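Long-range contact in tail spike protein gp49 (Pseudomonas phage LKA1, PDB 4RU4), which probably cleaves the O-specific polysaccharide of the Pseudomonas surface as a lyase when the phage enters its host: residues B[257-265]-B[285-293]. Sequence-based numbering, arbitrary orientation. Where two conformers were deposited one is given.
Sequences TNSNISNIG and NCKVYARRH. With NA (sodium ion), chain Y; EDO (1,2-ethanediol), chain T; EDO (1,2-ethanediol), chain S.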
loop_
_atom_site.group_PDB
_atom_site.type_symbol
_atom_site.label_atom_id
_atom_site.label_comp_id
_atom_site.label_asym_id
_atom_site.label_seq_id
_atom_site.Cartn_x
_atom_site.Cartn_y
_atom_site.Cartn_z
ATOM N N THR B 257 -11.340 -12.066 8.618
ATOM C CA THR B 257 -10.696 -10.843 9.137
ATOM C C THR B 257 -10.306 -11.004 10.616
ATOM O O THR B 257 -10.974 -11.727 11.372
ATOM C CB THR B 257 -11.649 -9.633 9.023
ATOM O OG1 THR B 257 -12.932 -9.992 9.580
ATOM C CG2 THR B 257 -11.835 -9.230 7.544
ATOM N N ASN B 258 -9.244 -10.314 11.034
ATOM C CA ASN B 258 -8.936 -10.214 12.478
ATOM C C ASN B 258 -8.811 -11.571 13.209
ATOM O O ASN B 258 -9.166 -11.700 14.395
ATOM C CB ASN B 258 -10.005 -9.350 13.143
ATOM C CG ASN B 258 -10.329 -8.094 12.323
ATOM O OD1 ASN B 258 -9.419 -7.376 11.913
ATOM N ND2 ASN B 258 -11.627 -7.844 12.060
ATOM N N SER B 259 -8.288 -12.577 12.511
ATOM C CA SER B 259 -8.297 -13.947 13.026
ATOM C C SER B 259 -6.887 -14.509 13.195
ATOM O O SER B 259 -5.960 -14.079 12.512
ATOM C CB SER B 259 -9.150 -14.854 12.115
ATOM O OG SER B 259 -10.470 -14.332 12.074
ATOM N N ASN B 260 -6.738 -15.464 14.099
ATOM C CA ASN B 260 -5.453 -16.123 14.319
ATOM C C ASN B 260 -5.628 -17.592 13.991
ATOM O O ASN B 260 -6.351 -18.296 14.671
ATOM C CB ASN B 260 -4.957 -15.952 15.761
ATOM C CG ASN B 260 -4.324 -14.571 15.999
ATOM O OD1 ASN B 260 -4.692 -13.600 15.342
ATOM N ND2 ASN B 260 -3.355 -14.495 16.907
ATOM N N ILE B 261 -4.942 -18.036 12.948
ATOM C CA ILE B 261 -5.100 -19.385 12.446
ATOM C C ILE B 261 -3.751 -20.089 12.500
ATOM O O ILE B 261 -2.739 -19.566 11.996
ATOM C CB ILE B 261 -5.560 -19.390 10.974
ATOM C CG1 ILE B 261 -6.764 -18.443 10.749
ATOM C CG2 ILE B 261 -5.872 -20.842 10.545
ATOM C CD1 ILE B 261 -7.980 -18.762 11.648
ATOM N N SER B 262 -3.715 -21.275 13.106
ATOM C CA SER B 262 -2.452 -22.015 13.237
ATOM C C SER B 262 -2.651 -23.490 12.919
ATOM O O SER B 262 -3.309 -24.203 13.678
ATOM C CB SER B 262 -1.886 -21.870 14.661
ATOM O OG SER B 262 -0.667 -22.587 14.816
ATOM N N ASN B 263 -2.076 -23.950 11.810
ATOM C CA ASN B 263 -2.160 -25.364 11.459
ATOM C C ASN B 263 -0.791 -26.043 11.512
ATOM O O ASN B 263 0.060 -25.810 10.661
ATOM C CB ASN B 263 -2.853 -25.574 10.092
ATOM C CG ASN B 263 -3.027 -27.052 9.745
ATOM O OD1 ASN B 263 -2.886 -27.919 10.605
ATOM N ND2 ASN B 263 -3.275 -27.342 8.469
ATOM N N ILE B 264 -0.606 -26.899 12.529
ATOM C CA ILE B 264 0.645 -27.599 12.761
ATOM C C ILE B 264 0.858 -28.598 11.639
ATOM O O ILE B 264 2.000 -28.968 11.338
ATOM C CB ILE B 264 0.580 -28.298 14.157
ATOM C CG1 ILE B 264 0.724 -27.229 15.237
ATOM C CG2 ILE B 264 1.611 -29.421 14.319
ATOM C CD1 ILE B 264 0.206 -27.658 16.606
ATOM N N GLY B 265 -0.252 -29.023 11.035
ATOM C CA GLY B 265 -0.238 -29.944 9.913
ATOM C C GLY B 265 -0.202 -31.397 10.354
ATOM O O GLY B 265 0.037 -31.680 11.528
ATOM N N ASN B 285 -5.888 -8.617 8.039
ATOM C CA ASN B 285 -5.477 -8.447 9.428
ATOM C C ASN B 285 -5.448 -9.772 10.184
ATOM O O ASN B 285 -5.895 -9.839 11.330
ATOM C CB ASN B 285 -6.405 -7.480 10.146
ATOM C CG ASN B 285 -5.759 -6.894 11.377
ATOM O OD1 ASN B 285 -4.530 -6.770 11.437
ATOM N ND2 ASN B 285 -6.563 -6.555 12.373
ATOM N N CYS B 286 -4.932 -10.820 9.543
ATOM C CA CYS B 286 -4.825 -12.129 10.183
ATOM C C CYS B 286 -3.384 -12.497 10.513
ATOM O O CYS B 286 -2.461 -12.153 9.749
ATOM C CB CYS B 286 -5.396 -13.219 9.273
ATOM S SG CYS B 286 -7.195 -13.107 9.035
ATOM N N LYS B 287 -3.201 -13.216 11.625
ATOM C CA LYS B 287 -1.896 -13.805 11.972
ATOM C C LYS B 287 -2.011 -15.293 11.721
ATOM O O LYS B 287 -2.917 -15.950 12.261
ATOM C CB LYS B 287 -1.525 -13.514 13.445
ATOM C CG LYS B 287 -0.169 -14.115 13.893
ATOM C CD LYS B 287 0.331 -13.487 15.226
ATOM C CE LYS B 287 1.600 -14.222 15.741
ATOM N NZ LYS B 287 1.217 -15.545 16.329
ATOM N N VAL B 288 -1.150 -15.830 10.850
ATOM C CA VAL B 288 -1.340 -17.185 10.373
ATOM C C VAL B 288 -0.028 -17.986 10.387
ATOM O O VAL B 288 1.046 -17.475 9.994
ATOM C CB VAL B 288 -1.946 -17.187 8.939
ATOM C CG1 VAL B 288 -2.311 -18.605 8.513
ATOM C CG2 VAL B 288 -3.172 -16.250 8.842
ATOM N N TYR B 289 -0.110 -19.221 10.871
ATOM C CA TYR B 289 0.972 -20.202 10.739
ATOM C C TYR B 289 0.412 -21.476 10.128
ATOM O O TYR B 289 -0.671 -21.902 10.501
ATOM C CB TYR B 289 1.607 -20.579 12.098
ATOM C CG TYR B 289 2.547 -21.747 11.939
ATOM C CD1 TYR B 289 3.851 -21.568 11.459
ATOM C CD2 TYR B 289 2.108 -23.055 12.184
ATOM C CE1 TYR B 289 4.698 -22.643 11.283
ATOM C CE2 TYR B 289 2.943 -24.137 11.990
ATOM C CZ TYR B 289 4.230 -23.929 11.528
ATOM O OH TYR B 289 5.051 -25.028 11.355
ATOM N N ALA B 290 1.153 -22.091 9.214
ATOM C CA ALA B 290 0.879 -23.480 8.821
ATOM C C ALA B 290 2.199 -24.118 8.416
ATOM O O ALA B 290 3.090 -23.421 7.966
ATOM C CB ALA B 290 -0.132 -23.557 7.687
ATOM N N ARG B 291 2.332 -25.431 8.600
ATOM C CA ARG B 291 3.576 -26.117 8.278
ATOM C C ARG B 291 3.992 -25.796 6.847
ATOM O O ARG B 291 5.123 -25.419 6.626
ATOM C CB ARG B 291 3.463 -27.641 8.479
ATOM C CG ARG B 291 4.808 -28.354 8.320
ATOM C CD ARG B 291 4.707 -29.887 8.426
ATOM N NE ARG B 291 4.004 -30.456 7.270
ATOM C CZ ARG B 291 4.578 -30.817 6.120
ATOM N NH1 ARG B 291 5.899 -30.685 5.935
ATOM N NH2 ARG B 291 3.820 -31.310 5.145
ATOM N N ARG B 292 3.073 -25.901 5.886
ATOM C CA ARG B 292 3.453 -25.650 4.485
ATOM C C ARG B 292 3.101 -24.247 3.951
ATOM O O ARG B 292 3.997 -23.440 3.695
ATOM C CB ARG B 292 2.929 -26.743 3.555
ATOM C CG ARG B 292 3.745 -28.045 3.724
ATOM C CD ARG B 292 3.367 -29.107 2.728
ATOM N NE ARG B 292 3.815 -28.792 1.375
ATOM C CZ ARG B 292 3.028 -28.320 0.409
ATOM N NH1 ARG B 292 1.715 -28.060 0.632
ATOM N NH2 ARG B 292 3.568 -28.090 -0.794
ATOM N N HIS B 293 1.812 -23.955 3.795
ATOM C CA HIS B 293 1.404 -22.662 3.259
ATOM C C HIS B 293 0.470 -21.971 4.226
ATOM O O HIS B 293 -0.617 -22.455 4.456
ATOM C CB HIS B 293 0.651 -22.845 1.959
ATOM C CG HIS B 293 1.418 -23.592 0.918
ATOM N ND1 HIS B 293 2.777 -23.426 0.731
ATOM C CD2 HIS B 293 1.018 -24.522 0.018
ATOM C CE1 HIS B 293 3.172 -24.199 -0.265
ATOM N NE2 HIS B 293 2.127 -24.887 -0.701
HETATM NA NA NA Y . -0.373 -23.878 17.494
HETATM C C1 EDO T . -1.349 -17.635 14.626
HETATM O O1 EDO T . -1.246 -16.934 15.877
HETATM C C2 EDO T . -0.153 -18.561 14.479
HETATM O O2 EDO T . 1.092 -17.848 14.439
HETATM C C1 EDO S . -7.940 -13.669 16.844
HETATM O O1 EDO S . -7.481 -12.356 16.513
HETATM C C2 EDO S . -8.390 -13.698 18.291
HETATM O O2 EDO S . -9.197 -12.553 18.519
HETATM O O HOH W 1 -5.372 -11.193 13.894
HETATM O O HOH W 2 4.202 -27.361 12.315
HETATM O O HOH W 3 -1.696 -25.709 18.973
#
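Asn-258 and Asn-285 join at the turns that lead into two parallel strands, 260-263 and 287-290, on adjacent rungs of the pectin lyase-like beta-helix. Asn-285 ND2 donates to a lone pair of Asn-258 OD1, in the carbonyl plane, at 3.0 Å and 165°, with the two amide planes turned 80° from each other. Asn-285 CG lies anti to its backbone N (chi1 -159°), which carries the amide across to the neighbouring rung; Asn-258 ND2 turns to Asp-234. Both backbones sit in the left-handed helical region, an asparagine at the same bend on each rung. Next, Ser-259 N makes a weak 3.7 Å bond to Cys-286 SG. Five backbone bonds follow, from Lys-287 N to Ser-259 O through Arg-291 N to Asn-263 O. Inside, Ile-261 CB meets Val-288 CG1 at 4.2 Å, and both side chains reach Ile-273. Asn-263 OD1 closes an Asx turn by accepting from Gly-265 N at 2.9 Å, while its ND2 binds Asn-242 and Tyr-271 carbonyls. Outside, Lys-287 CB lies 3.7 Å from Asn-260 OD1 as the two side chains cross. The edge of the Tyr-289 ring faces Ile-264 CA, and water 2 links its OH to Ile-264 O. A second subunit covers this face: its Arg-184 makes a cation-pi contact with Tyr-289, its Glu-172 pairs with Lys-287 NZ and its Asp-253 bonds Asn-260 ND2. The contact thus divides its chemistry, with aliphatic groups and a buried amide hydrogen-bonded at both oxygen and nitrogen inside, and charged groups and an aromatic ring meeting the second subunit outside.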